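Local coordinates for protein octaprenyl Pyrophosphate Synthase (Helicobacter pylori, PDB 3TC1) that probably catalyses chain elongation of an allylic diphosphate with isopentenyl diphosphate to give octaprenyl diphosphate, a magnesium-dependent reaction of the trans-prenyltransferase family, at residues I65-I69 with F108-A112; L122-L127 with S173-L177; V144-F148 with L244-K249; D201-I205 with T226-L230. One frame throughout, in Å; residues are numbered along the deposited sequence.

Contact 1. Residues I65-I69 with F108-A112; sequences IVEMI and FYSKA
Met68 overlaps the CD2 side of the Phe108 ring, the two side chains meeting at about a right angle, with CB of Met68 3.8 Å from CD2 of Phe108. This is antiparallel helix packing inside the all-helical polyprenyl synthase fold: helix 53-80 and helix 92-116 run past each other at 162°, their local axes 8.8 Å apart. The ring does not lie flat on the methionine. Its CD2 edge is turned to the backbone, with CA of Met68 in the ring plane and the carbonyl O of Met68 only 3.4 Å from CD2. Beyond CG the methionine chain bends at SD (chi3 72°), which swings CE out of the ring plane, over the CD2 rim of Phe108, and up to CG of Lys111, 4.0 Å away. The lysine carries its charge elsewhere: NZ makes salt bridges with Glu115 and Glu19, and the lysine also makes a cation-pi contact with Trp16.

The small Ala112 probably helps the helices come close. Its CB sits between Met68 CB, at 4.1 Å, and Ile69 CG1, at 4.2 Å, while the branches of Ile65 gather round the Ala112 carbonyl. No hydrogen bond crosses here, and the touching residues are nearly all buried. Helix 121-144 covers Ile65 and Ile69 with Leu127 and Val131, and Leu132 of the second subunit packs on Lys111. At the far end Tyr109 crosses Ile69 at about a right angle. CG2 of Ile69, anti to its own backbone N, points at the ring and stops 4.0 Å from CE1 of Tyr109.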
loop_
_atom_site.group_PDB
_atom_site.type_symbol
_atom_site.label_atom_id
_atom_site.label_comp_id
_atom_site.label_asym_id
_atom_site.label_seq_id
_atom_site.Cartn_x
_atom_site.Cartn_y
_atom_site.Cartn_z
ATOM N N ILE B 65 14.054 -2.121 5.583
ATOM C CA ILE B 65 13.130 -2.031 4.457
ATOM C C ILE B 65 12.295 -3.311 4.376
ATOM O O ILE B 65 11.073 -3.261 4.230
ATOM C CB ILE B 65 13.909 -1.848 3.125
ATOM C CG1 ILE B 65 14.513 -0.442 3.068
ATOM C CG2 ILE B 65 12.994 -2.102 1.927
ATOM C CD1 ILE B 65 15.511 -0.254 1.929
ATOM N N VAL B 66 12.959 -4.458 4.476
ATOM C CA VAL B 66 12.256 -5.734 4.414
ATOM C C VAL B 66 11.254 -5.927 5.559
ATOM O O VAL B 66 10.142 -6.408 5.339
ATOM C CB VAL B 66 13.256 -6.911 4.392
ATOM C CG1 VAL B 66 12.534 -8.233 4.643
ATOM C CG2 VAL B 66 13.960 -6.959 3.030
ATOM N N GLU B 67 11.635 -5.558 6.777
ATOM C CA GLU B 67 10.726 -5.714 7.912
ATOM C C GLU B 67 9.529 -4.758 7.809
ATOM O O GLU B 67 8.418 -5.095 8.222
ATOM C CB GLU B 67 11.464 -5.472 9.235
ATOM C CG GLU B 67 12.583 -6.481 9.558
ATOM C CD GLU B 67 12.105 -7.936 9.628
ATOM O OE1 GLU B 67 10.881 -8.180 9.659
ATOM O OE2 GLU B 67 12.966 -8.843 9.661
ATOM N N MET B 68 9.751 -3.567 7.258
ATOM C CA MET B 68 8.657 -2.609 7.122
ATOM C C MET B 68 7.663 -3.071 6.069
ATOM O O MET B 68 6.456 -2.867 6.210
ATOM C CB MET B 68 9.201 -1.215 6.805
ATOM C CG MET B 68 9.845 -0.587 8.026
ATOM S SD MET B 68 10.381 1.098 7.811
ATOM C CE MET B 68 8.815 1.957 7.767
ATOM N N ILE B 69 8.174 -3.708 5.021
ATOM C CA ILE B 69 7.325 -4.246 3.965
ATOM C C ILE B 69 6.486 -5.369 4.575
ATOM O O ILE B 69 5.275 -5.452 4.354
ATOM C CB ILE B 69 8.180 -4.819 2.807
ATOM C CG1 ILE B 69 8.775 -3.668 1.991
ATOM C CG2 ILE B 69 7.341 -5.734 1.924
ATOM C CD1 ILE B 69 9.834 -4.110 1.002
ATOM N N PHE B 108 3.953 2.546 5.599
ATOM C CA PHE B 108 5.081 1.635 5.756
ATOM C C PHE B 108 5.662 1.304 4.388
ATOM O O PHE B 108 6.878 1.360 4.202
ATOM C CB PHE B 108 4.659 0.345 6.471
ATOM C CG PHE B 108 4.906 0.365 7.961
ATOM C CD1 PHE B 108 4.103 1.124 8.806
ATOM C CD2 PHE B 108 5.944 -0.379 8.514
ATOM C CE1 PHE B 108 4.328 1.141 10.185
ATOM C CE2 PHE B 108 6.182 -0.372 9.888
ATOM C CZ PHE B 108 5.369 0.392 10.729
ATOM N N TYR B 109 4.796 0.972 3.434
ATOM C CA TYR B 109 5.230 0.643 2.077
ATOM C C TYR B 109 5.972 1.790 1.386
ATOM O O TYR B 109 7.030 1.580 0.801
ATOM C CB TYR B 109 4.039 0.264 1.190
ATOM C CG TYR B 109 3.572 -1.172 1.292
ATOM C CD1 TYR B 109 4.481 -2.231 1.230
ATOM C CD2 TYR B 109 2.211 -1.474 1.398
ATOM C CE1 TYR B 109 4.047 -3.557 1.268
ATOM C CE2 TYR B 109 1.766 -2.796 1.435
ATOM C CZ TYR B 109 2.690 -3.831 1.371
ATOM O OH TYR B 109 2.257 -5.136 1.419
ATOM N N SER B 110 5.408 2.995 1.435
ATOM C CA SER B 110 6.036 4.138 0.770
ATOM C C SER B 110 7.344 4.588 1.424
ATOM O O SER B 110 8.312 4.893 0.727
ATOM C CB SER B 110 5.046 5.310 0.662
ATOM O OG SER B 110 4.452 5.624 1.907
ATOM N N LYS B 111 7.385 4.621 2.754
ATOM C CA LYS B 111 8.609 5.012 3.447
ATOM C C LYS B 111 9.685 3.983 3.118
ATOM O O LYS B 111 10.839 4.334 2.882
ATOM C CB LYS B 111 8.385 5.077 4.964
ATOM C CG LYS B 111 9.653 5.376 5.788
ATOM C CD LYS B 111 10.319 6.704 5.401
ATOM C CE LYS B 111 11.567 6.963 6.244
ATOM N NZ LYS B 111 12.316 8.192 5.855
ATOM N N ALA B 112 9.295 2.712 3.086
ATOM C CA ALA B 112 10.234 1.644 2.774
ATOM C C ALA B 112 10.774 1.768 1.351
ATOM O O ALA B 112 11.969 1.594 1.129
ATOM C CB ALA B 112 9.573 0.286 2.967
#

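Contact 2. Residues L122-L127 with S173-L177; sequences LIAQAL and SMAIL
Two long antiparallel helices, 121-144 and 152-177, meet here where the first is beginning and the second is ending; their local axes lie 9.7 Å apart and run at 177°. Ile123 does most of the work. Its CG1 branch reaches across with chi2 extended (168°), so that CD1 comes to 3.6 Å from the carbonyl O of Ser173 and 3.9 Å from CB of Leu177. It runs antiparallel alongside the Ile176 side chain, CG1 of Ile123 being 3.8 Å from CG2 of Ile176. The other branch, CG2, drops onto CB of Ser173 at 3.9 Å.

In the polyprenyl synthase fold these two helices belong to the bundle of long helices; here helix 53-80 backs the contact through Leu62, which touches both Ile123 and Leu127, and Leu116 of helix 92-116 packs on the same pair. Ser173 puts a polar atom among these hydrocarbons, but its OG is satisfied by a hydrogen bond to the carbonyl of Ala169 in its own helix. To its neighbours across the contact that oxygen offers plain packing, 3.6 Å from CG of Leu127 and 3.8 Å from CB of Ala126. Leu122 is more exposed, and its CB approaches CD1 of Ile176 at 4.4 Å.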
loop_
_atom_site.group_PDB
_atom_site.type_symbol
_atom_site.label_atom_id
_atom_site.label_comp_id
_atom_site.label_asym_id
_atom_site.label_seq_id
_atom_site.Cartn_x
_atom_site.Cartn_y
_atom_site.Cartn_z
ATOM N N LEU B 122 19.010 -2.972 -9.078
ATOM C CA LEU B 122 18.897 -4.423 -8.945
ATOM C C LEU B 122 18.123 -4.828 -7.704
ATOM O O LEU B 122 17.211 -5.652 -7.769
ATOM C CB LEU B 122 20.278 -5.080 -8.906
ATOM C CG LEU B 122 20.933 -5.422 -10.243
ATOM C CD1 LEU B 122 22.258 -6.131 -9.990
ATOM C CD2 LEU B 122 20.000 -6.311 -11.056
ATOM N N ILE B 123 18.502 -4.255 -6.570
ATOM C CA ILE B 123 17.835 -4.559 -5.316
ATOM C C ILE B 123 16.438 -3.941 -5.300
ATOM O O ILE B 123 15.472 -4.590 -4.896
ATOM C CB ILE B 123 18.676 -4.042 -4.118
ATOM C CG1 ILE B 123 19.946 -4.892 -3.987
ATOM C CG2 ILE B 123 17.856 -4.078 -2.833
ATOM C CD1 ILE B 123 20.983 -4.323 -3.036
ATOM N N ALA B 124 16.323 -2.695 -5.754
ATOM C CA ALA B 124 15.028 -2.018 -5.778
ATOM C C ALA B 124 14.004 -2.804 -6.594
ATOM O O ALA B 124 12.842 -2.895 -6.211
ATOM C CB ALA B 124 15.174 -0.608 -6.346
ATOM N N GLN B 125 14.434 -3.365 -7.719
ATOM C CA GLN B 125 13.525 -4.132 -8.561
ATOM C C GLN B 125 13.173 -5.487 -7.962
ATOM O O GLN B 125 12.036 -5.931 -8.064
ATOM C CB GLN B 125 14.116 -4.323 -9.956
ATOM C CG GLN B 125 14.182 -3.041 -10.765
ATOM C CD GLN B 125 14.456 -3.288 -12.233
ATOM O OE1 GLN B 125 14.610 -2.348 -13.011
ATOM N NE2 GLN B 125 14.513 -4.554 -12.622
ATOM N N ALA B 126 14.146 -6.147 -7.339
ATOM C CA ALA B 126 13.887 -7.450 -6.737
ATOM C C ALA B 126 12.841 -7.328 -5.636
ATOM O O ALA B 126 11.877 -8.095 -5.591
ATOM C CB ALA B 126 15.177 -8.041 -6.178
ATOM N N LEU B 127 13.011 -6.354 -4.752
ATOM C CA LEU B 127 12.050 -6.192 -3.672
ATOM C C LEU B 127 10.715 -5.596 -4.112
ATOM O O LEU B 127 9.665 -6.042 -3.647
ATOM C CB LEU B 127 12.646 -5.358 -2.535
ATOM C CG LEU B 127 13.719 -6.056 -1.691
ATOM C CD1 LEU B 127 14.134 -5.137 -0.564
ATOM C CD2 LEU B 127 13.180 -7.366 -1.126
ATOM N N SER B 173 18.567 -10.057 -2.415
ATOM C CA SER B 173 18.941 -8.657 -2.286
ATOM C C SER B 173 20.134 -8.455 -1.351
ATOM O O SER B 173 20.991 -7.616 -1.618
ATOM C CB SER B 173 17.753 -7.832 -1.790
ATOM O OG SER B 173 16.717 -7.821 -2.759
ATOM N N MET B 174 20.195 -9.213 -0.260
ATOM C CA MET B 174 21.317 -9.068 0.665
ATOM C C MET B 174 22.588 -9.609 0.015
ATOM O O MET B 174 23.677 -9.042 0.177
ATOM C CB MET B 174 21.042 -9.805 1.978
ATOM C CG MET B 174 22.144 -9.626 3.025
ATOM S SD MET B 174 22.413 -7.908 3.534
ATOM C CE MET B 174 21.182 -7.742 4.775
ATOM N N ALA B 175 22.446 -10.700 -0.727
ATOM C CA ALA B 175 23.579 -11.301 -1.412
ATOM C C ALA B 175 24.149 -10.293 -2.412
ATOM O O ALA B 175 25.368 -10.139 -2.527
ATOM C CB ALA B 175 23.143 -12.578 -2.131
ATOM N N ILE B 176 23.259 -9.615 -3.134
ATOM C CA ILE B 176 23.658 -8.608 -4.112
ATOM C C ILE B 176 24.431 -7.495 -3.401
ATOM O O ILE B 176 25.525 -7.122 -3.821
ATOM C CB ILE B 176 22.420 -7.984 -4.812
ATOM C CG1 ILE B 176 21.739 -9.030 -5.702
ATOM C CG2 ILE B 176 22.834 -6.765 -5.631
ATOM C CD1 ILE B 176 20.410 -8.568 -6.304
ATOM N N LEU B 177 23.847 -6.975 -2.324
ATOM C CA LEU B 177 24.457 -5.909 -1.539
ATOM C C LEU B 177 25.842 -6.300 -1.026
ATOM O O LEU B 177 26.773 -5.496 -1.066
ATOM C CB LEU B 177 23.562 -5.554 -0.345
ATOM C CG LEU B 177 24.055 -4.418 0.556
ATOM C CD1 LEU B 177 23.990 -3.106 -0.215
ATOM C CD2 LEU B 177 23.201 -4.339 1.816
#

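Contact 3. Residues V144-F148 with L244-K249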
loop_
_atom_site.group_PDB
_atom_site.type_symbol
_atom_site.label_atom_id
_atom_site.label_comp_id
_atom_site.label_asym_id
_atom_site.label_seq_id
_atom_site.Cartn_x
_atom_site.Cartn_y
_atom_site.Cartn_z
ATOM N N VAL B 144 -9.558 -17.477 -4.258
ATOM C CA VAL B 144 -9.588 -18.933 -4.182
ATOM C C VAL B 144 -10.309 -19.330 -2.882
ATOM O O VAL B 144 -10.930 -20.392 -2.793
ATOM C CB VAL B 144 -8.156 -19.537 -4.186
ATOM C CG1 VAL B 144 -8.221 -21.044 -3.963
ATOM C CG2 VAL B 144 -7.468 -19.248 -5.521
ATOM N N GLY B 145 -10.232 -18.454 -1.886
ATOM C CA GLY B 145 -10.855 -18.717 -0.600
ATOM C C GLY B 145 -12.362 -18.537 -0.546
ATOM O O GLY B 145 -12.959 -18.683 0.520
ATOM N N GLU B 146 -12.982 -18.218 -1.679
ATOM C CA GLU B 146 -14.430 -18.036 -1.724
ATOM C C GLU B 146 -15.180 -19.365 -1.643
ATOM O O GLU B 146 -16.360 -19.398 -1.302
ATOM C CB GLU B 146 -14.847 -17.294 -2.995
ATOM C CG GLU B 146 -14.592 -15.797 -2.956
ATOM C CD GLU B 146 -15.206 -15.074 -4.140
ATOM O OE1 GLU B 146 -16.434 -15.195 -4.340
ATOM O OE2 GLU B 146 -14.463 -14.384 -4.870
ATOM N N CYS B 147 -14.500 -20.458 -1.973
ATOM C CA CYS B 147 -15.127 -21.776 -1.910
ATOM C C CYS B 147 -14.060 -22.837 -1.696
ATOM O O CYS B 147 -12.878 -22.589 -1.936
ATOM C CB CYS B 147 -15.905 -22.072 -3.197
ATOM S SG CYS B 147 -14.883 -22.290 -4.662
ATOM N N PHE B 148 -14.472 -24.013 -1.234
ATOM C CA PHE B 148 -13.523 -25.092 -1.002
ATOM C C PHE B 148 -12.697 -25.302 -2.266
ATOM O O PHE B 148 -13.243 -25.328 -3.370
ATOM C CB PHE B 148 -14.256 -26.389 -0.653
ATOM C CG PHE B 148 -13.338 -27.556 -0.420
ATOM C CD1 PHE B 148 -12.739 -27.750 0.820
ATOM C CD2 PHE B 148 -13.047 -28.441 -1.455
ATOM C CE1 PHE B 148 -11.860 -28.813 1.023
ATOM C CE2 PHE B 148 -12.173 -29.502 -1.264
ATOM C CZ PHE B 148 -11.577 -29.689 -0.023
ATOM N N LEU B 244 -16.379 -32.713 4.736
ATOM C CA LEU B 244 -15.302 -31.732 4.775
ATOM C C LEU B 244 -15.732 -30.458 4.060
ATOM O O LEU B 244 -15.555 -29.359 4.584
ATOM C CB LEU B 244 -14.031 -32.291 4.129
ATOM C CG LEU B 244 -12.828 -31.344 4.162
ATOM C CD1 LEU B 244 -12.454 -31.031 5.605
ATOM C CD2 LEU B 244 -11.654 -31.992 3.430
ATOM N N ILE B 245 -16.306 -30.605 2.869
ATOM C CA ILE B 245 -16.760 -29.444 2.117
ATOM C C ILE B 245 -17.826 -28.669 2.898
ATOM O O ILE B 245 -17.815 -27.438 2.930
ATOM C CB ILE B 245 -17.322 -29.854 0.734
ATOM C CG1 ILE B 245 -16.185 -30.385 -0.145
ATOM C CG2 ILE B 245 -17.990 -28.649 0.062
ATOM C CD1 ILE B 245 -16.622 -30.853 -1.519
ATOM N N SER B 246 -18.735 -29.391 3.545
ATOM C CA SER B 246 -19.790 -28.757 4.326
ATOM C C SER B 246 -19.209 -28.007 5.527
ATOM O O SER B 246 -19.837 -27.093 6.056
ATOM C CB SER B 246 -20.782 -29.802 4.831
ATOM O OG SER B 246 -20.240 -30.504 5.938
ATOM N N TYR B 247 -18.017 -28.397 5.970
ATOM C CA TYR B 247 -17.409 -27.719 7.108
ATOM C C TYR B 247 -16.604 -26.490 6.695
ATOM O O TYR B 247 -16.083 -25.770 7.546
ATOM C CB TYR B 247 -16.517 -28.681 7.904
ATOM C CG TYR B 247 -17.272 -29.832 8.534
ATOM C CD1 TYR B 247 -18.635 -29.720 8.834
ATOM C CD2 TYR B 247 -16.624 -31.032 8.847
ATOM C CE1 TYR B 247 -19.336 -30.773 9.428
ATOM C CE2 TYR B 247 -17.314 -32.086 9.443
ATOM C CZ TYR B 247 -18.668 -31.952 9.729
ATOM O OH TYR B 247 -19.359 -33.000 10.305
ATOM N N PHE B 248 -16.508 -26.253 5.391
ATOM C CA PHE B 248 -15.773 -25.098 4.874
ATOM C C PHE B 248 -16.300 -23.821 5.541
ATOM O O PHE B 248 -17.510 -23.589 5.588
ATOM C CB PHE B 248 -15.951 -25.013 3.353
ATOM C CG PHE B 248 -15.185 -23.889 2.707
ATOM C CD1 PHE B 248 -13.793 -23.909 2.666
ATOM C CD2 PHE B 248 -15.857 -22.814 2.131
ATOM C CE1 PHE B 248 -13.079 -22.874 2.060
ATOM C CE2 PHE B 248 -15.149 -21.766 1.518
ATOM C CZ PHE B 248 -13.762 -21.799 1.482
ATOM N N LYS B 249 -15.381 -23.010 6.061
ATOM C CA LYS B 249 -15.709 -21.753 6.737
ATOM C C LYS B 249 -16.625 -21.865 7.950
ATOM O O LYS B 249 -17.148 -20.854 8.430
ATOM C CB LYS B 249 -16.305 -20.745 5.750
ATOM C CG LYS B 249 -15.253 -20.022 4.930
ATOM C CD LYS B 249 -15.864 -18.986 4.003
ATOM C CE LYS B 249 -14.770 -18.267 3.217
ATOM N NZ LYS B 249 -15.315 -17.226 2.312
HETATM O O HOH W 1 -17.198 -17.951 0.633
#
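Phe248 presses one face of its ring flat against the backbone at Cys147 and Phe148, and this is the tight part of the contact. The backbone N of Phe148 stands 3.5 Å above the plane, over the ring centre, and C of Cys147 is 3.4 Å from CZ of Phe248. The opposite face is covered by CG of the next residue, Lys249, while the carbonyl oxygens of Gly145 and Glu146 come up at the ring edge. The Phe148 ring meets side chains instead: with CG anti to its backbone N (chi1 179°), it swings out to the helix that ends near Ser246. CG1 of Ile245 sits over one face in a CH-pi contact, 4.1 Å from the centroid, and CD2 of Leu244 is 4.0 Å from CE1 of Phe148. Tyr233 and Phe220 close in from the rest of the chain.

The other side is loose and wet. Lys249 runs its extended chain along the outside, where NZ makes a weak 3.3 Å hydrogen bond to the carbonyl O of Gly145. One water adds a second link: it accepts from NZ of Lys249 at 2.6 Å and donates to O of Glu146, also at 2.6 Å. The side chains of Glu146 and Cys147 start away from the partner, towards the exposed surface.

The turn held here, type I from Val144 to Cys147, leads out of helix 121-144 towards helix 152-177. Its docking on the end of helix 238-246 ties an inter-helix loop to the C-terminal helices of the all-helical polyprenyl synthase fold.

Contact 4. Residues D201-I205 with T226-L230; sequences DLLDI and TLPYL
The Tyr229 ring meets CG2 of Ile205 obliquely, at 3.9 Å from CE2, while Phe220 stacks on it, Phe263 meets it edge-to-face, and OG1 of Thr226, one turn back, lies in its plane at the edge. Ile205 follows directly on the DDLLD sequence, the second aspartate-rich motif of the polyprenyl synthases, so this contact sits just behind the probable diphosphate site. Asp201 belongs to that motif, and its side chain is about 4 Å from a bound magnesium ion.

The carboxylate of Asp201 rests against the methyl of Thr226, OD2 to CG2 3.6 Å. Its polar grip comes from elsewhere: Tyr155 OH bonds OD2 and Gln197 NE2 bonds OD1, which should fix how the group is turned. Asp204 is held by the backbone N atoms of Ser218 and Asp219. To one side of these acids lies an apolar patch in which CG1 of Ile205, at chi1 53°, falls between its own backbone N and carbonyl carbon and meets CG of Pro228 at 4.1 Å.

Two waters join the two segments, across which no direct hydrogen bond runs. One links OD2 of Asp204 to OH of Tyr229; the other donates to O of Asp201 at 2.7 Å and accepts from OG1 of Thr226 at 2.6 Å.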
loop_
_atom_site.group_PDB
_atom_site.type_symbol
_atom_site.label_atom_id
_atom_site.label_comp_id
_atom_site.label_asym_id
_atom_site.label_seq_id
_atom_site.Cartn_x
_atom_site.Cartn_y
_atom_site.Cartn_z
ATOM N N ASP B 201 1.275 -23.696 8.060
ATOM C CA ASP B 201 -0.071 -24.209 7.818
ATOM C C ASP B 201 -0.277 -25.461 8.667
ATOM O O ASP B 201 -1.377 -25.730 9.151
ATOM C CB ASP B 201 -0.260 -24.557 6.336
ATOM C CG ASP B 201 -0.362 -23.323 5.450
ATOM O OD1 ASP B 201 -0.392 -22.197 5.999
ATOM O OD2 ASP B 201 -0.426 -23.480 4.205
ATOM N N LEU B 202 0.795 -26.224 8.854
ATOM C CA LEU B 202 0.720 -27.443 9.643
ATOM C C LEU B 202 0.438 -27.101 11.109
ATOM O O LEU B 202 -0.424 -27.710 11.742
ATOM C CB LEU B 202 2.030 -28.229 9.507
ATOM C CG LEU B 202 2.095 -29.611 10.161
ATOM C CD1 LEU B 202 0.948 -30.473 9.659
ATOM C CD2 LEU B 202 3.434 -30.266 9.839
ATOM N N LEU B 203 1.152 -26.108 11.636
ATOM C CA LEU B 203 0.983 -25.679 13.020
ATOM C C LEU B 203 -0.396 -25.099 13.332
ATOM O O LEU B 203 -0.741 -24.893 14.499
ATOM C CB LEU B 203 2.076 -24.678 13.395
ATOM C CG LEU B 203 3.467 -25.310 13.514
ATOM C CD1 LEU B 203 4.514 -24.236 13.777
ATOM C CD2 LEU B 203 3.450 -26.345 14.637
ATOM N N ASP B 204 -1.190 -24.842 12.299
ATOM C CA ASP B 204 -2.529 -24.315 12.514
ATOM C C ASP B 204 -3.458 -25.441 12.925
ATOM O O ASP B 204 -4.465 -25.219 13.604
ATOM C CB ASP B 204 -3.091 -23.688 11.238
ATOM C CG ASP B 204 -4.497 -23.117 11.437
ATOM O OD1 ASP B 204 -4.657 -22.165 12.230
ATOM O OD2 ASP B 204 -5.449 -23.616 10.805
ATOM N N ILE B 205 -3.118 -26.658 12.518
ATOM C CA ILE B 205 -3.981 -27.793 12.819
ATOM C C ILE B 205 -3.381 -28.917 13.639
ATOM O O ILE B 205 -4.009 -29.958 13.819
ATOM C CB ILE B 205 -4.569 -28.376 11.515
ATOM C CG1 ILE B 205 -3.451 -28.681 10.507
ATOM C CG2 ILE B 205 -5.556 -27.389 10.921
ATOM C CD1 ILE B 205 -2.718 -29.986 10.756
ATOM N N THR B 226 -5.681 -25.293 3.089
ATOM C CA THR B 226 -4.240 -25.518 3.156
ATOM C C THR B 226 -3.837 -26.951 2.811
ATOM O O THR B 226 -4.691 -27.826 2.672
ATOM C CB THR B 226 -3.700 -25.144 4.553
ATOM O OG1 THR B 226 -4.363 -25.928 5.553
ATOM C CG2 THR B 226 -3.975 -23.667 4.844
ATOM N N LEU B 227 -2.532 -27.186 2.681
ATOM C CA LEU B 227 -2.029 -28.512 2.311
ATOM C C LEU B 227 -2.649 -29.685 3.079
ATOM O O LEU B 227 -3.054 -30.672 2.475
ATOM C CB LEU B 227 -0.497 -28.556 2.433
ATOM C CG LEU B 227 0.162 -29.786 1.787
ATOM C CD1 LEU B 227 -0.316 -29.930 0.342
ATOM C CD2 LEU B 227 1.680 -29.652 1.841
ATOM N N PRO B 228 -2.720 -29.603 4.420
ATOM C CA PRO B 228 -3.317 -30.720 5.158
ATOM C C PRO B 228 -4.704 -31.088 4.622
ATOM O O PRO B 228 -5.023 -32.261 4.453
ATOM C CB PRO B 228 -3.383 -30.191 6.589
ATOM C CG PRO B 228 -2.189 -29.286 6.662
ATOM C CD PRO B 228 -2.249 -28.555 5.341
ATOM N N TYR B 229 -5.525 -30.075 4.359
ATOM C CA TYR B 229 -6.882 -30.289 3.858
ATOM C C TYR B 229 -6.880 -30.825 2.435
ATOM O O TYR B 229 -7.725 -31.642 2.069
ATOM C CB TYR B 229 -7.671 -28.975 3.940
ATOM C CG TYR B 229 -7.936 -28.551 5.369
ATOM C CD1 TYR B 229 -9.039 -29.046 6.072
ATOM C CD2 TYR B 229 -7.059 -27.695 6.036
ATOM C CE1 TYR B 229 -9.261 -28.698 7.406
ATOM C CE2 TYR B 229 -7.271 -27.343 7.374
ATOM C CZ TYR B 229 -8.373 -27.847 8.049
ATOM O OH TYR B 229 -8.590 -27.490 9.361
ATOM N N LEU B 230 -5.927 -30.360 1.631
ATOM C CA LEU B 230 -5.805 -30.819 0.255
ATOM C C LEU B 230 -5.414 -32.300 0.228
ATOM O O LEU B 230 -6.019 -33.100 -0.484
ATOM C CB LEU B 230 -4.750 -29.983 -0.478
ATOM C CG LEU B 230 -5.200 -28.539 -0.731
ATOM C CD1 LEU B 230 -4.005 -27.639 -1.000
ATOM C CD2 LEU B 230 -6.184 -28.540 -1.907
HETATM O O HOH W 2 -3.753 -25.118 7.986
HETATM O O HOH W 3 -7.825 -24.944 9.997
#

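In the fold
Contacts 1 and 2 lie on the same side of the chain's centre and share a seam: Leu127 CD1 packs on Val66 CG2 at 4.0 Å. Both join long antiparallel helices by packing, with no hydrogen bond across either, and both reach the second subunit; contact 1 is buried, contact 2 only partly. Contacts 3 and 4 form the other pair, their centres 14 Å apart and joined where Leu244 CD1 meets Tyr229 CD1 at 4.0 Å. Their chemistry is mixed, with bridging waters in each: contact 4 is buried beside the magnesium ion, contact 3 is at the surface. About 32 Å separates the centres of contacts 2 and 4, which lie on opposite sides of the chain's centre.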